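Local coordinates for protein putative adenylate cyclase (PDB 2ACA) that is of unproven function but, as a CYTH-family protein related to class IV adenylate cyclases, probably binds a triphosphate such as ATP, at residues Q10-L15 with A140-D145; Q58-V63 with K78-D83; V120-I125 with A150-R155. One frame throughout, in Å; residues are numbered along the deposited sequence.

Contact 1: residues Q10-L15 with A140-D145; sequences QFEVEL and AIMTDD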
# COMPACT_ATOMS: atom_id res chain seq x y z
N GLN A 10 -8.33 -13.66 -0.04
CA GLN A 10 -8.72 -13.52 1.36
C GLN A 10 -8.65 -14.74 2.29
O GLN A 10 -8.59 -14.58 3.51
CB GLN A 10 -10.13 -12.91 1.43
CG GLN A 10 -10.59 -12.52 2.84
CD GLN A 10 -11.94 -11.84 2.85
OE1 GLN A 10 -12.41 -11.39 3.90
NE2 GLN A 10 -12.58 -11.76 1.69
N PHE A 11 -8.65 -15.95 1.75
CA PHE A 11 -8.62 -17.13 2.61
C PHE A 11 -7.42 -18.02 2.35
O PHE A 11 -7.28 -18.61 1.28
CB PHE A 11 -9.94 -17.89 2.44
CG PHE A 11 -11.15 -17.01 2.59
CD1 PHE A 11 -11.31 -16.24 3.75
CD2 PHE A 11 -12.08 -16.87 1.57
CE1 PHE A 11 -12.37 -15.35 3.88
CE2 PHE A 11 -13.14 -15.98 1.69
CZ PHE A 11 -13.29 -15.22 2.85
N GLU A 12 -6.56 -18.11 3.35
CA GLU A 12 -5.32 -18.87 3.26
C GLU A 12 -5.19 -19.98 4.30
O GLU A 12 -5.06 -19.69 5.49
CB GLU A 12 -4.16 -17.89 3.41
CG GLU A 12 -2.76 -18.51 3.41
CD GLU A 12 -1.69 -17.51 3.83
OE1 GLU A 12 -0.49 -17.80 3.63
OE2 GLU A 12 -2.03 -16.44 4.36
N VAL A 13 -5.25 -21.23 3.86
CA VAL A 13 -5.07 -22.34 4.79
C VAL A 13 -3.57 -22.59 4.76
O VAL A 13 -2.96 -22.66 3.68
CB VAL A 13 -5.82 -23.62 4.35
CG1 VAL A 13 -7.32 -23.40 4.45
CG2 VAL A 13 -5.45 -23.99 2.93
N GLU A 14 -2.97 -22.72 5.94
CA GLU A 14 -1.53 -22.91 6.04
C GLU A 14 -1.17 -23.83 7.19
O GLU A 14 -1.71 -23.71 8.28
CB GLU A 14 -0.87 -21.55 6.26
CG GLU A 14 0.64 -21.55 6.32
CD GLU A 14 1.18 -20.20 6.76
OE1 GLU A 14 2.35 -19.88 6.45
OE2 GLU A 14 0.43 -19.46 7.44
N LEU A 15 -0.25 -24.76 6.94
CA LEU A 15 0.23 -25.68 7.96
C LEU A 15 1.71 -25.43 8.13
O LEU A 15 2.46 -25.44 7.16
CB LEU A 15 0.01 -27.14 7.54
CG LEU A 15 -1.42 -27.68 7.61
CD1 LEU A 15 -2.35 -26.82 6.78
CD2 LEU A 15 -1.45 -29.11 7.12
N ALA A 140 0.83 -24.03 1.99
CA ALA A 140 -0.42 -23.29 1.96
C ALA A 140 -0.99 -23.06 0.56
O ALA A 140 -0.34 -23.31 -0.45
CB ALA A 140 -0.23 -21.95 2.66
N ILE A 141 -2.22 -22.56 0.55
CA ILE A 141 -2.93 -22.24 -0.67
C ILE A 141 -3.98 -21.19 -0.32
O ILE A 141 -4.73 -21.38 0.64
CB ILE A 141 -3.65 -23.48 -1.25
CG1 ILE A 141 -4.63 -23.06 -2.35
CG2 ILE A 141 -4.40 -24.22 -0.15
CD1 ILE A 141 -3.97 -22.40 -3.54
N MSE A 142 -3.99 -20.09 -1.05
CA MSE A 142 -4.98 -19.04 -0.81
C MSE A 142 -6.08 -19.20 -1.85
O MSE A 142 -5.81 -19.34 -3.04
CB MSE A 142 -4.35 -17.65 -0.94
CG MSE A 142 -3.35 -17.32 0.16
SE MSE A 142 -2.62 -15.56 -0.08
CE MSE A 142 -3.79 -14.57 1.09
N THR A 143 -7.32 -19.19 -1.38
CA THR A 143 -8.47 -19.33 -2.25
C THR A 143 -9.56 -18.34 -1.85
O THR A 143 -9.48 -17.72 -0.79
CB THR A 143 -9.05 -20.75 -2.17
OG1 THR A 143 -10.15 -20.87 -3.08
CG2 THR A 143 -9.55 -21.03 -0.75
N ASP A 144 -10.57 -18.21 -2.70
CA ASP A 144 -11.68 -17.30 -2.42
C ASP A 144 -12.89 -18.12 -1.97
O ASP A 144 -13.72 -17.66 -1.19
CB ASP A 144 -12.02 -16.48 -3.67
CG ASP A 144 -10.88 -15.58 -4.07
OD1 ASP A 144 -9.81 -16.10 -4.47
OD2 ASP A 144 -11.04 -14.34 -3.99
N ASP A 145 -12.96 -19.35 -2.47
CA ASP A 145 -14.03 -20.28 -2.12
C ASP A 145 -13.72 -20.86 -0.74
O ASP A 145 -12.69 -21.50 -0.55
CB ASP A 145 -14.12 -21.39 -3.18
CG ASP A 145 -15.14 -22.48 -2.82
OD1 ASP A 145 -16.16 -22.16 -2.18
OD2 ASP A 145 -14.92 -23.65 -3.20

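Contact 2: residues Q58-V63 with K78-D83; sequences QGKSLV and KGPEAD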
# COMPACT_ATOMS: atom_id res chain seq x y z
N GLN A 58 -8.35 -7.80 19.22
CA GLN A 58 -9.37 -8.28 18.31
C GLN A 58 -8.93 -9.47 17.45
O GLN A 58 -9.66 -9.90 16.56
CB GLN A 58 -9.82 -7.12 17.41
CG GLN A 58 -10.53 -6.03 18.19
CD GLN A 58 -11.77 -6.55 18.91
OE1 GLN A 58 -12.20 -6.00 19.93
NE2 GLN A 58 -12.35 -7.62 18.37
N GLY A 59 -7.74 -10.01 17.72
CA GLY A 59 -7.25 -11.15 16.97
C GLY A 59 -6.79 -10.79 15.58
O GLY A 59 -6.95 -11.55 14.63
N LYS A 60 -6.19 -9.62 15.44
CA LYS A 60 -5.72 -9.17 14.14
C LYS A 60 -4.26 -8.77 14.20
O LYS A 60 -3.74 -8.43 15.25
CB LYS A 60 -6.57 -7.99 13.66
CG LYS A 60 -8.05 -8.28 13.59
CD LYS A 60 -8.85 -7.00 13.34
CE LYS A 60 -10.35 -7.28 13.31
NZ LYS A 60 -11.13 -6.03 13.11
N SER A 61 -3.61 -8.82 13.05
CA SER A 61 -2.21 -8.42 12.95
C SER A 61 -2.06 -7.57 11.70
O SER A 61 -2.66 -7.86 10.65
CB SER A 61 -1.29 -9.65 12.90
OG SER A 61 -1.68 -10.55 11.88
N LEU A 62 -1.27 -6.52 11.83
CA LEU A 62 -0.99 -5.57 10.75
C LEU A 62 0.50 -5.65 10.52
O LEU A 62 1.28 -5.41 11.43
CB LEU A 62 -1.40 -4.16 11.19
CG LEU A 62 -0.95 -2.96 10.35
CD1 LEU A 62 -1.52 -3.04 8.95
CD2 LEU A 62 -1.44 -1.69 11.05
N VAL A 63 0.91 -5.98 9.30
CA VAL A 63 2.32 -6.14 9.02
C VAL A 63 2.85 -5.49 7.75
O VAL A 63 2.19 -5.51 6.71
CB VAL A 63 2.68 -7.66 8.95
CG1 VAL A 63 4.15 -7.86 8.59
CG2 VAL A 63 2.35 -8.34 10.29
N LYS A 78 -3.85 -9.91 8.94
CA LYS A 78 -4.33 -11.25 9.20
C LYS A 78 -5.41 -11.24 10.26
O LYS A 78 -5.38 -10.41 11.18
CB LYS A 78 -3.19 -12.16 9.68
CG LYS A 78 -2.17 -12.53 8.60
CD LYS A 78 -1.07 -13.40 9.18
CE LYS A 78 -0.06 -13.84 8.12
NZ LYS A 78 -0.65 -14.81 7.15
N GLY A 79 -6.36 -12.16 10.14
CA GLY A 79 -7.46 -12.25 11.10
C GLY A 79 -8.63 -11.35 10.73
O GLY A 79 -8.59 -10.69 9.69
N PRO A 80 -9.68 -11.30 11.56
CA PRO A 80 -9.81 -12.05 12.81
C PRO A 80 -10.06 -13.54 12.58
O PRO A 80 -9.64 -14.37 13.38
CB PRO A 80 -10.98 -11.36 13.51
CG PRO A 80 -11.84 -10.96 12.36
CD PRO A 80 -10.83 -10.39 11.38
N GLU A 81 -10.75 -13.87 11.50
CA GLU A 81 -11.02 -15.27 11.18
C GLU A 81 -9.71 -16.03 11.06
O GLU A 81 -8.75 -15.56 10.44
CB GLU A 81 -11.81 -15.38 9.87
CG GLU A 81 -13.22 -14.79 9.93
CD GLU A 81 -13.23 -13.27 9.95
OE1 GLU A 81 -14.33 -12.69 10.09
OE2 GLU A 81 -12.15 -12.66 9.82
N ALA A 82 -9.67 -17.22 11.66
CA ALA A 82 -8.48 -18.06 11.65
C ALA A 82 -7.75 -18.15 10.31
O ALA A 82 -6.52 -18.13 10.27
CB ALA A 82 -8.85 -19.46 12.13
N ASP A 83 -8.51 -18.24 9.23
CA ASP A 83 -7.94 -18.36 7.89
C ASP A 83 -8.03 -17.11 7.01
O ASP A 83 -7.89 -17.21 5.79
CB ASP A 83 -8.62 -19.51 7.16
CG ASP A 83 -10.13 -19.35 7.11
OD1 ASP A 83 -10.77 -19.46 8.17
OD2 ASP A 83 -10.67 -19.11 6.01
O HOH W 1 -7.39 -14.51 15.10

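Contact 3: residues V120-I125 with A150-R155; sequences VGEFHI and ARYRER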
# COMPACT_ATOMS: atom_id res chain seq x y z
N VAL A 120 4.35 -25.54 -6.30
CA VAL A 120 4.10 -26.92 -6.71
C VAL A 120 2.61 -26.91 -6.99
O VAL A 120 1.80 -27.14 -6.09
CB VAL A 120 4.41 -27.92 -5.58
CG1 VAL A 120 3.98 -29.31 -6.01
CG2 VAL A 120 5.90 -27.93 -5.28
N GLY A 121 2.26 -26.62 -8.23
CA GLY A 121 0.86 -26.53 -8.59
C GLY A 121 0.40 -25.17 -8.12
O GLY A 121 1.03 -24.16 -8.45
N GLU A 122 -0.67 -25.12 -7.35
CA GLU A 122 -1.18 -23.86 -6.83
C GLU A 122 -0.81 -23.75 -5.36
O GLU A 122 -1.13 -22.76 -4.69
CB GLU A 122 -2.71 -23.80 -6.98
CG GLU A 122 -3.47 -24.83 -6.17
CD GLU A 122 -4.96 -24.75 -6.38
OE1 GLU A 122 -5.53 -23.66 -6.19
OE2 GLU A 122 -5.57 -25.78 -6.74
N PHE A 123 -0.12 -24.77 -4.86
CA PHE A 123 0.29 -24.80 -3.46
C PHE A 123 1.67 -24.17 -3.28
O PHE A 123 2.54 -24.32 -4.14
CB PHE A 123 0.30 -26.24 -2.95
CG PHE A 123 -1.05 -26.89 -3.01
CD1 PHE A 123 -2.10 -26.41 -2.24
CD2 PHE A 123 -1.27 -27.98 -3.85
CE1 PHE A 123 -3.36 -27.00 -2.31
CE2 PHE A 123 -2.52 -28.57 -3.93
CZ PHE A 123 -3.57 -28.08 -3.16
N HIS A 124 1.85 -23.47 -2.17
CA HIS A 124 3.11 -22.81 -1.87
C HIS A 124 3.90 -23.55 -0.80
O HIS A 124 3.33 -24.07 0.15
CB HIS A 124 2.86 -21.38 -1.37
CG HIS A 124 2.05 -20.54 -2.31
ND1 HIS A 124 2.47 -20.24 -3.59
CD2 HIS A 124 0.86 -19.92 -2.15
CE1 HIS A 124 1.57 -19.48 -4.18
NE2 HIS A 124 0.58 -19.27 -3.33
N ILE A 125 5.21 -23.61 -0.96
CA ILE A 125 6.06 -24.26 0.02
C ILE A 125 7.06 -23.22 0.51
O ILE A 125 7.83 -22.68 -0.28
CB ILE A 125 6.86 -25.43 -0.57
CG1 ILE A 125 5.91 -26.52 -1.09
CG2 ILE A 125 7.80 -25.99 0.49
CD1 ILE A 125 6.62 -27.76 -1.59
N ALA A 150 -11.53 -27.23 3.78
CA ALA A 150 -11.22 -28.35 4.65
C ALA A 150 -10.58 -29.40 3.76
O ALA A 150 -9.85 -30.28 4.23
CB ALA A 150 -12.48 -28.89 5.30
N ARG A 151 -10.85 -29.29 2.46
CA ARG A 151 -10.29 -30.22 1.50
C ARG A 151 -8.90 -29.75 1.05
O ARG A 151 -8.06 -30.58 0.70
CB ARG A 151 -11.23 -30.39 0.30
CG ARG A 151 -11.63 -29.11 -0.43
CD ARG A 151 -12.31 -29.43 -1.76
NE ARG A 151 -13.66 -29.97 -1.62
CZ ARG A 151 -14.77 -29.27 -1.85
NH1 ARG A 151 -14.67 -28.00 -2.22
NH2 ARG A 151 -15.97 -29.82 -1.72
N TYR A 152 -8.66 -28.44 1.05
CA TYR A 152 -7.34 -27.93 0.69
C TYR A 152 -6.43 -28.31 1.86
O TYR A 152 -5.30 -28.76 1.66
CB TYR A 152 -7.35 -26.40 0.52
CG TYR A 152 -7.81 -25.91 -0.84
CD1 TYR A 152 -7.23 -26.39 -2.02
CD2 TYR A 152 -8.79 -24.92 -0.96
CE1 TYR A 152 -7.62 -25.92 -3.27
CE2 TYR A 152 -9.19 -24.44 -2.20
CZ TYR A 152 -8.61 -24.94 -3.35
OH TYR A 152 -8.99 -24.46 -4.58
N ARG A 153 -6.94 -28.11 3.07
CA ARG A 153 -6.23 -28.43 4.31
C ARG A 153 -5.73 -29.86 4.27
O ARG A 153 -4.76 -30.21 4.93
CB ARG A 153 -7.17 -28.23 5.51
CG ARG A 153 -6.78 -28.94 6.80
CD ARG A 153 -5.49 -28.40 7.40
NE ARG A 153 -5.26 -28.86 8.77
CZ ARG A 153 -5.21 -30.14 9.14
NH1 ARG A 153 -5.37 -31.11 8.25
NH2 ARG A 153 -4.99 -30.46 10.41
N GLU A 154 -6.40 -30.68 3.47
CA GLU A 154 -6.06 -32.09 3.34
C GLU A 154 -4.99 -32.33 2.29
O GLU A 154 -4.00 -33.02 2.55
CB GLU A 154 -7.32 -32.89 3.00
CG GLU A 154 -8.37 -32.83 4.10
CD GLU A 154 -9.69 -33.45 3.69
OE1 GLU A 154 -10.63 -33.44 4.51
OE2 GLU A 154 -9.79 -33.95 2.54
N ARG A 155 -5.17 -31.76 1.09
CA ARG A 155 -4.17 -31.95 0.06
C ARG A 155 -2.89 -31.29 0.57
O ARG A 155 -1.79 -31.65 0.15
CB ARG A 155 -4.60 -31.32 -1.27
CG ARG A 155 -4.26 -32.21 -2.47
CD ARG A 155 -4.24 -31.46 -3.78
NE ARG A 155 -5.48 -30.74 -4.04
CZ ARG A 155 -5.73 -30.07 -5.16
NH1 ARG A 155 -4.82 -30.02 -6.13
NH2 ARG A 155 -6.89 -29.44 -5.31

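Contact 1: residues Q10-L15 with A140-D145
Four backbone hydrogen bonds join the antiparallel strands Phe-11 to Leu-15 and Ala-140 to Thr-143, whose axes approach to 4.6 Å at 165°. Phe-11 and Thr-143 form one hydrogen-bonded pair and Val-13 and Ile-141 the next. The straightest bond runs from Thr-143 N to Phe-11 O, 2.7 Å long with 163° at the hydrogen, nearly along the C=O axis. By contrast, Val-13 N meets Ile-141 O at 3.3 Å from above the carbonyl plane.

Packing is tightest on the face carrying Val-13 and Ile-141. These side chains lie side by side and point the same way, and both CG2 methyls sit between their own backbone N and carbonyl carbon. That placement presses Val-13 CG2 to 3.3 Å from Ile-141 CG2, closer than usual van der Waals contact. Leu-156 of helix 152-162 backs Val-13 there.

The opposite face bears Glu-12, Glu-14, Ala-140 and selenomethionine Met-142. Glu-12 and Glu-14 are the two glutamates of the ExExK signature of the CYTH fold, whose acidic side chains in relatives help hold metal inside a beta tunnel. Here Glu-12 crosses Met-142 obliquely, with Glu-12 CB 3.4 Å from Met-142 CG. Both glutamates are extended, CG anti to N, and only partly buried; a phosphate ion, probably from the crystallisation liquor, lies about 3 Å from the Glu-14 side chain.

Gln-10 and Asp-144 form the solvent side. The Phe-11 ring takes Gln-10 CB over one face and sets its edge close against Asp-144, Phe-11 CD2 3.3 Å from Asp-144 O, while Asp-144 OD1 is hydrogen-bonded to Gln-8 N.

Contact 2: residues Q58-V63 with K78-D83
Lys-60 and Pro-80 run alongside each other and point the same way. With CG anti to its carbonyl carbon (chi1 -57°) and the chain extended beyond, Lys-60 lays its methylenes along the proline ring, CE reaching 3.7 Å from Pro-80 CD. Its ammonium continues past the ring to bond to the carbonyl of Asn-102 of the second subunit.

The other side-chain meeting is Ser-61 with Lys-78, an antiparallel hydrogen-bonded pair with both side chains on one face. Ser-61 OG, held between its own N and carbonyl carbon, sits 3.1 Å from Lys-78 CB. Ser-61 N to Lys-78 O (3.0 Å) and Lys-78 N to Ser-61 O (2.9 Å) both lie in the acceptor's carbonyl plane.

Beyond this pair the ladder stops. Gly-79 adopts angles that call for glycine, and a cis peptide before Pro-80 turns the chain. A water then bridges Gly-59 O and Pro-80 O, donating to both.

Gly-59, at positive phi, ends helix 54-57 in a Schellman motif. The contact thus closes the open end of the hairpin of strands 61-68 and 72-78 at the protein surface, where residues 78-83 lead on to strand 85-89, with strand 35-49 flanking 61-68 on its other side.

Contact 3: residues V120-I125 with A150-R155
Phe-123 gives up more surface here than any other residue, and its ring is met along the CE1-CZ-CE2 rim by two residues of the chain at Ala-150 to Arg-155. CG stands anti to the carbonyl carbon (chi1 -61°), which sends the ring toward the helix.

Arg-155 comes to that rim with the flat of its guanidinium. The two planes stand 83° apart, Phe-123 CZ lies 3.3 Å above one guanidinium face, and Arg-155 NE is in the ring plane, 3.4 Å from Phe-123 CZ. The charge therefore faces the edge of the ring and not its pi cloud, so this is edge-on packing and no cation-pi interaction. A bend at chi3 (-55°) brings the group across the rim of the ring, and Arg-155 CD adds a 3.4 Å contact with Phe-123 CE2.

Tyr-152 crosses Phe-123 obliquely, its CD1 lying near the plane of the phenylalanine ring and 3.9 Å from Phe-123 CE1. Glu-122 completes the group: its CG lies over the centre of one face of the Phe-123 ring, while OE2 stops 4.1 Å from Arg-155 NH2. That is too far, and too much out of the guanidinium plane, for a salt bridge, so any attraction is probably a general charge effect.

The Phe-123 side of the contact is set by a type II' turn from Val-120 to Phe-123, with Gly-121 at positive phi in its second position. This turn links strands 106-120 and 123-130 in a beta hairpin, and the first turn of helix 152-162 packs against it beside strand 134-143, whose Ile-141 touches Glu-122, Phe-123 and Tyr-152.

All three contacts reach one antiparallel sheet. Contacts 1 and 3, both partly buried, meet at strand 134-143, which carries one side of contact 1 and lies beside contact 3; Ala-140 O probably accepts from His-124 N between them. Contact 1 is backbone pairing with a tight apolar face, whereas contact 3 is side-chain packing of helix on hairpin without hydrogen bonds across it. Contact 2 is a surface contact, with one ladder pair, a bridging water and a link to the second subunit. It touches contact 1, where Glu-12 N probably bonds to Asp-83 O and Glu-12 forms a weak ion pair with Lys-78; contacts 2 and 3 do not touch.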